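Local coordinates for hydrolase, isochorismatase family (Pseudomonas putida, PDB 4L07), which probably hydrolyses the amide of maleamate to maleate and ammonia, and belongs to the isochorismatase family of hydrolases, at residues A71-P74 against G75-P78; L80-L83 against E84-G88. All coordinates share one frame; numbering follows the deposited sequence.

Contact 1 of 2, residues A71-P74 against G75-P78; sequences AYHP and GEIP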
ATOM      1  N   ALA A  71     -11.329   6.834  12.946  1.00 20.39           N
ATOM      2  CA  ALA A  71     -11.031   7.730  14.067  1.00 21.37           C
ATOM      3  C   ALA A  71      -9.852   8.635  13.733  1.00 21.78           C
ATOM      4  O   ALA A  71      -8.876   8.178  13.134  1.00 22.79           O
ATOM      5  CB  ALA A  71     -10.734   6.926  15.324  1.00 21.04           C
ATOM      6  N   TYR A  72      -9.957   9.909  14.116  1.00 22.01           N
ATOM      7  CA  TYR A  72      -8.914  10.915  13.861  1.00 22.28           C
ATOM      8  C   TYR A  72      -8.382  11.593  15.109  1.00 24.34           C
ATOM      9  O   TYR A  72      -9.122  11.856  16.056  1.00 24.33           O
ATOM     10  CB  TYR A  72      -9.428  12.026  12.946  1.00 21.36           C
ATOM     11  CG  TYR A  72      -9.991  11.517  11.657  1.00 20.59           C
ATOM     12  CD1 TYR A  72      -9.150  11.047  10.652  1.00 20.67           C
ATOM     13  CD2 TYR A  72     -11.366  11.480  11.451  1.00 20.26           C
ATOM     14  CE1 TYR A  72      -9.668  10.557   9.464  1.00 19.71           C
ATOM     15  CE2 TYR A  72     -11.895  10.994  10.268  1.00 20.22           C
ATOM     16  CZ  TYR A  72     -11.037  10.540   9.279  1.00 20.26           C
ATOM     17  OH  TYR A  72     -11.546  10.052   8.106  1.00 19.52           O
ATOM     18  N   HIS A  73      -7.088  11.901  15.083  1.00 24.40           N
ATOM     19  CA  HIS A  73      -6.528  12.881  15.998  1.00 25.76           C
ATOM     20  C   HIS A  73      -6.799  14.235  15.413  1.00 26.29           C
ATOM     21  O   HIS A  73      -6.814  14.383  14.186  1.00 26.44           O
ATOM     22  CB  HIS A  73      -5.027  12.669  16.157  1.00 26.56           C
ATOM     23  CG  HIS A  73      -4.664  11.327  16.730  1.00 28.54           C
ATOM     24  ND1 HIS A  73      -4.929  10.989  18.007  1.00 28.69           N
ATOM     25  CD2 HIS A  73      -4.026  10.230  16.155  1.00 28.49           C
ATOM     26  CE1 HIS A  73      -4.491   9.738  18.236  1.00 29.41           C
ATOM     27  NE2 HIS A  73      -3.936   9.276  17.101  1.00 29.65           N
ATOM     28  N   PRO A  74      -7.024  15.250  16.267  1.00 26.80           N
ATOM     29  CA  PRO A  74      -7.329  16.603  15.788  1.00 26.11           C
ATOM     30  C   PRO A  74      -6.354  17.128  14.725  1.00 25.01           C
ATOM     31  O   PRO A  74      -6.781  17.747  13.750  1.00 24.69           O
ATOM     32  CB  PRO A  74      -7.235  17.446  17.060  1.00 27.35           C
ATOM     33  CG  PRO A  74      -7.633  16.498  18.139  1.00 27.48           C
ATOM     34  CD  PRO A  74      -7.082  15.163  17.742  1.00 27.67           C
ATOM     35  N   GLY A  75      -5.061  16.860  14.904  1.00 24.81           N
ATOM     36  CA  GLY A  75      -4.034  17.336  13.971  1.00 24.23           C
ATOM     37  C   GLY A  75      -4.106  16.713  12.582  1.00 23.61           C
ATOM     38  O   GLY A  75      -3.556  17.259  11.629  1.00 23.02           O
ATOM     39  N   GLU A  76      -4.770  15.565  12.469  1.00 23.52           N
ATOM     40  CA  GLU A  76      -4.913  14.880  11.181  1.00 23.66           C
ATOM     41  C   GLU A  76      -5.970  15.523  10.284  1.00 24.68           C
ATOM     42  O   GLU A  76      -5.880  15.432   9.054  1.00 24.17           O
ATOM     43  CB  GLU A  76      -5.255  13.405  11.382  1.00 23.32           C
ATOM     44  CG  GLU A  76      -4.106  12.561  11.906  1.00 23.64           C
ATOM     45  CD  GLU A  76      -4.497  11.112  12.150  1.00 23.50           C
ATOM     46  OE1 GLU A  76      -3.728  10.219  11.742  1.00 22.85           O
ATOM     47  OE2 GLU A  76      -5.569  10.857  12.741  1.00 22.60           O
ATOM     48  N   ILE A  77      -6.968  16.161  10.898  1.00 24.80           N
ATOM     49  CA  ILE A  77      -8.117  16.716  10.159  1.00 25.40           C
ATOM     50  C   ILE A  77      -7.712  17.620   8.970  1.00 25.41           C
ATOM     51  O   ILE A  77      -8.148  17.378   7.839  1.00 24.88           O
ATOM     52  CB  ILE A  77      -9.137  17.427  11.100  1.00 26.68           C
ATOM     53  CG1 ILE A  77      -9.552  16.526  12.281  1.00 28.37           C
ATOM     54  CG2 ILE A  77     -10.349  17.933  10.326  1.00 26.75           C
ATOM     55  CD1 ILE A  77     -10.434  15.345  11.933  1.00 29.09           C
ATOM     56  N   PRO A  78      -6.848  18.634   9.202  1.00 25.48           N
ATOM     57  CA  PRO A  78      -6.463  19.485   8.069  1.00 24.64           C
ATOM     58  C   PRO A  78      -5.531  18.820   7.048  1.00 24.18           C
ATOM     59  O   PRO A  78      -5.338  19.358   5.957  1.00 24.38           O
ATOM     60  CB  PRO A  78      -5.772  20.683   8.738  1.00 25.73           C
ATOM     61  CG  PRO A  78      -5.311  20.169  10.058  1.00 26.69           C
ATOM     62  CD  PRO A  78      -6.330  19.153  10.483  1.00 25.39           C
TER

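Contact 2 of 2, residues L80-L83 against E84-G88; sequences LPWL and EKSSG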
ATOM      1  N   LEU A  80      -5.904  15.666   5.698  1.00 20.67           N
ATOM      2  CA  LEU A  80      -6.531  14.654   4.839  1.00 20.63           C
ATOM      3  C   LEU A  80      -7.656  15.244   3.983  1.00 20.51           C
ATOM      4  O   LEU A  80      -8.701  15.642   4.512  1.00 20.18           O
ATOM      5  CB  LEU A  80      -7.048  13.481   5.675  1.00 21.05           C
ATOM      6  CG  LEU A  80      -6.040  12.659   6.479  1.00 21.36           C
ATOM      7  CD1 LEU A  80      -6.746  11.837   7.548  1.00 21.58           C
ATOM      8  CD2 LEU A  80      -5.193  11.774   5.565  1.00 21.43           C
ATOM      9  N   PRO A  81      -7.450  15.298   2.655  1.00 20.35           N
ATOM     10  CA  PRO A  81      -8.437  15.955   1.800  1.00 20.36           C
ATOM     11  C   PRO A  81      -9.802  15.264   1.746  1.00 20.31           C
ATOM     12  O   PRO A  81     -10.771  15.906   1.362  1.00 20.76           O
ATOM     13  CB  PRO A  81      -7.770  15.976   0.418  1.00 20.48           C
ATOM     14  CG  PRO A  81      -6.769  14.876   0.464  1.00 20.55           C
ATOM     15  CD  PRO A  81      -6.276  14.839   1.885  1.00 20.49           C
ATOM     16  N   TRP A  82      -9.893  13.989   2.130  1.00 19.78           N
ATOM     17  CA  TRP A  82     -11.210  13.349   2.200  1.00 19.73           C
ATOM     18  C   TRP A  82     -12.147  14.107   3.113  1.00 20.45           C
ATOM     19  O   TRP A  82     -13.350  14.204   2.843  1.00 20.11           O
ATOM     20  CB  TRP A  82     -11.106  11.880   2.601  1.00 19.88           C
ATOM     21  CG  TRP A  82     -12.438  11.176   2.570  1.00 19.96           C
ATOM     22  CD1 TRP A  82     -13.349  11.126   1.514  1.00 19.97           C
ATOM     23  CD2 TRP A  82     -13.046  10.386   3.641  1.00 20.02           C
ATOM     24  NE1 TRP A  82     -14.459  10.393   1.858  1.00 19.74           N
ATOM     25  CE2 TRP A  82     -14.336   9.916   3.122  1.00 20.25           C
ATOM     26  CE3 TRP A  82     -12.667  10.036   4.935  1.00 19.98           C
ATOM     27  CZ2 TRP A  82     -15.196   9.136   3.884  1.00 20.31           C
ATOM     28  CZ3 TRP A  82     -13.541   9.242   5.690  1.00 20.39           C
ATOM     29  CH2 TRP A  82     -14.774   8.804   5.175  1.00 20.42           C
ATOM     30  N   LEU A  83     -11.594  14.676   4.183  1.00 21.03           N
ATOM     31  CA  LEU A  83     -12.386  15.433   5.165  1.00 21.84           C
ATOM     32  C   LEU A  83     -12.838  16.813   4.673  1.00 22.29           C
ATOM     33  O   LEU A  83     -13.714  17.436   5.285  1.00 22.47           O
ATOM     34  CB  LEU A  83     -11.637  15.546   6.501  1.00 23.17           C
ATOM     35  CG  LEU A  83     -11.349  14.274   7.310  1.00 24.48           C
ATOM     36  CD1 LEU A  83     -12.567  13.372   7.413  1.00 24.34           C
ATOM     37  CD2 LEU A  83     -10.195  13.496   6.710  1.00 25.91           C
ATOM     38  N   GLU A  84     -12.245  17.287   3.575  1.00 22.14           N
ATOM     39  CA  GLU A  84     -12.746  18.480   2.887  1.00 22.36           C
ATOM     40  C   GLU A  84     -14.084  18.178   2.199  1.00 22.41           C
ATOM     41  O   GLU A  84     -15.041  18.948   2.331  1.00 21.95           O
ATOM     42  CB  GLU A  84     -11.717  19.004   1.881  1.00 23.69           C
ATOM     43  CG  GLU A  84     -12.209  20.155   1.013  1.00 24.69           C
ATOM     44  CD  GLU A  84     -11.166  20.621   0.015  1.00 25.52           C
ATOM     45  OE1 GLU A  84     -10.575  19.770  -0.679  1.00 26.09           O
ATOM     46  OE2 GLU A  84     -10.934  21.843  -0.073  1.00 25.64           O
ATOM     47  N   LYS A  85     -14.150  17.054   1.482  1.00 21.26           N
ATOM     48  CA  LYS A  85     -15.393  16.600   0.844  1.00 21.23           C
ATOM     49  C   LYS A  85     -16.414  16.098   1.864  1.00 21.03           C
ATOM     50  O   LYS A  85     -17.571  16.537   1.875  1.00 20.42           O
ATOM     51  CB  LYS A  85     -15.128  15.474  -0.174  1.00 21.63           C
ATOM     52  CG  LYS A  85     -14.513  15.897  -1.501  1.00 21.64           C
ATOM     53  CD  LYS A  85     -15.388  16.846  -2.322  1.00 20.98           C
ATOM     54  CE  LYS A  85     -16.803  16.329  -2.550  1.00 21.01           C
ATOM     55  NZ  LYS A  85     -17.575  17.233  -3.449  1.00 20.38           N
ATOM     56  N   SER A  86     -15.988  15.135   2.663  1.00 21.23           N
ATOM     57  CA  SER A  86     -16.841  14.518   3.648  1.00 21.22           C
ATOM     58  C   SER A  86     -16.553  15.085   5.047  1.00 21.49           C
ATOM     59  O   SER A  86     -15.958  14.438   5.874  1.00 21.07           O
ATOM     60  CB  SER A  86     -16.686  12.998   3.567  1.00 20.78           C
ATOM     61  OG  SER A  86     -16.944  12.505   2.264  1.00 20.20           O
ATOM     62  N   SER A  87     -17.003  16.301   5.288  1.00 21.96           N
ATOM     63  CA  SER A  87     -16.600  17.056   6.482  1.00 22.61           C
ATOM     64  C   SER A  87     -17.257  16.561   7.769  1.00 21.88           C
ATOM     65  O   SER A  87     -16.747  16.816   8.862  1.00 21.94           O
ATOM     66  CB  SER A  87     -16.847  18.556   6.289  1.00 23.49           C
ATOM     67  OG  SER A  87     -18.234  18.833   6.202  1.00 23.87           O
ATOM     68  N   GLY A  88     -18.380  15.853   7.636  1.00 21.33           N
ATOM     69  CA  GLY A  88     -19.037  15.209   8.779  1.00 21.50           C
ATOM     70  C   GLY A  88     -18.141  14.206   9.480  1.00 22.23           C
ATOM     71  O   GLY A  88     -18.268  13.964  10.682  1.00 21.44           O
TER
HETATM   72  O   HOH W   1     -10.947  17.103  -1.210  1.00 21.61           O

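Contact 1 of 2, residues A71-P74 against G75-P78
Two overlapping turns, H73 to E76 and P74 to I77, curl the chain into helical backbone angles. The N-H of E76 reaches H73 O at 2.9 Å, and that of I77 reaches P74 O at a longer 3.3 Å, each donor standing above the carbonyl plane. The side chain of E76 then folds back on the start of the first turn: its OE2 accepts the N-H of H73 at 3.0 Å in a nearly straight bond (164°), taken on the anti side of the carboxylate. CG beside its own backbone N (chi1 -72°) aims the glutamate back, and the extended run beyond CG gives the reach. In this alpha/beta fold the turns belong to the excursion after strand 65-70 of the parallel sheet. The same OE2 also forms a salt bridge with K117 NZ, so backbone and lysine share one oxygen, and H73 stacks its ring on Y94. With an alanine here in place of E76, the H73 N-H would probably be left without this acceptor and K117 without its carboxylate mate. The CD1 methyl of I77 meets Y72 CB at 3.6 Å and approaches the ring obliquely, the two side chains crossing at about a right angle.

Contact 2 of 2, residues L80-L83 against E84-G88
The indole of W82 carries the CB of S86 over one face, offset toward the rim, in a CH-pi contact 4.1 Å from the centroid of the five-membered ring. With CG anti to the backbone N (chi1 -175°), the indole turns forward along the chain to meet the serine four residues on. The backbone between them is joined as well: S86 N donates to W82 O at 2.8 Å, almost in line with the carbonyl bond. This i to i+4 bond spans the short helix 82-85, a single turn on the crossover between strands 65-70 and 112-116, and the helical run ends before S86. At the other end, P81 O receives two donors, the N-H of E84 at 3.0 Å and a water at 2.8 Å. That water also donates to E84 OE1 at 2.7 Å and so ties the carboxylate back to the first turn. Past the helix, S87 CA makes a C-H...O contact with L83 O at 3.1 Å. The charged ends serve the assembly: E84 OE1 forms a salt bridge with K163 and OE2 accepts the backbone N-H of S17, both of a neighbouring subunit, where K85 NZ meets D192 in a salt bridge and N14 O in a hydrogen bond.

Contacts 1 and 2 follow one another on the same excursion between strands 65-70 and 112-116, well out from the centre of the chain. Contact 1 is partly buried, with prolines at its exposed side; its carboxylate pairs with K117 of its own chain, while H73, P74 and E76 pack on one neighbouring subunit. Contact 2 is largely buried, and its charged ends pair with another subunit; its own interior is built on an indole face and helical backbone bonds. Y72 of contact 1 joins the two: its OH, hydrogen-bonded to K117 O, packs 3.2 Å from W82 CZ3 and 3.5 Å from L83 CD1, while its CE1 lies 3.7 Å from L80 CD1.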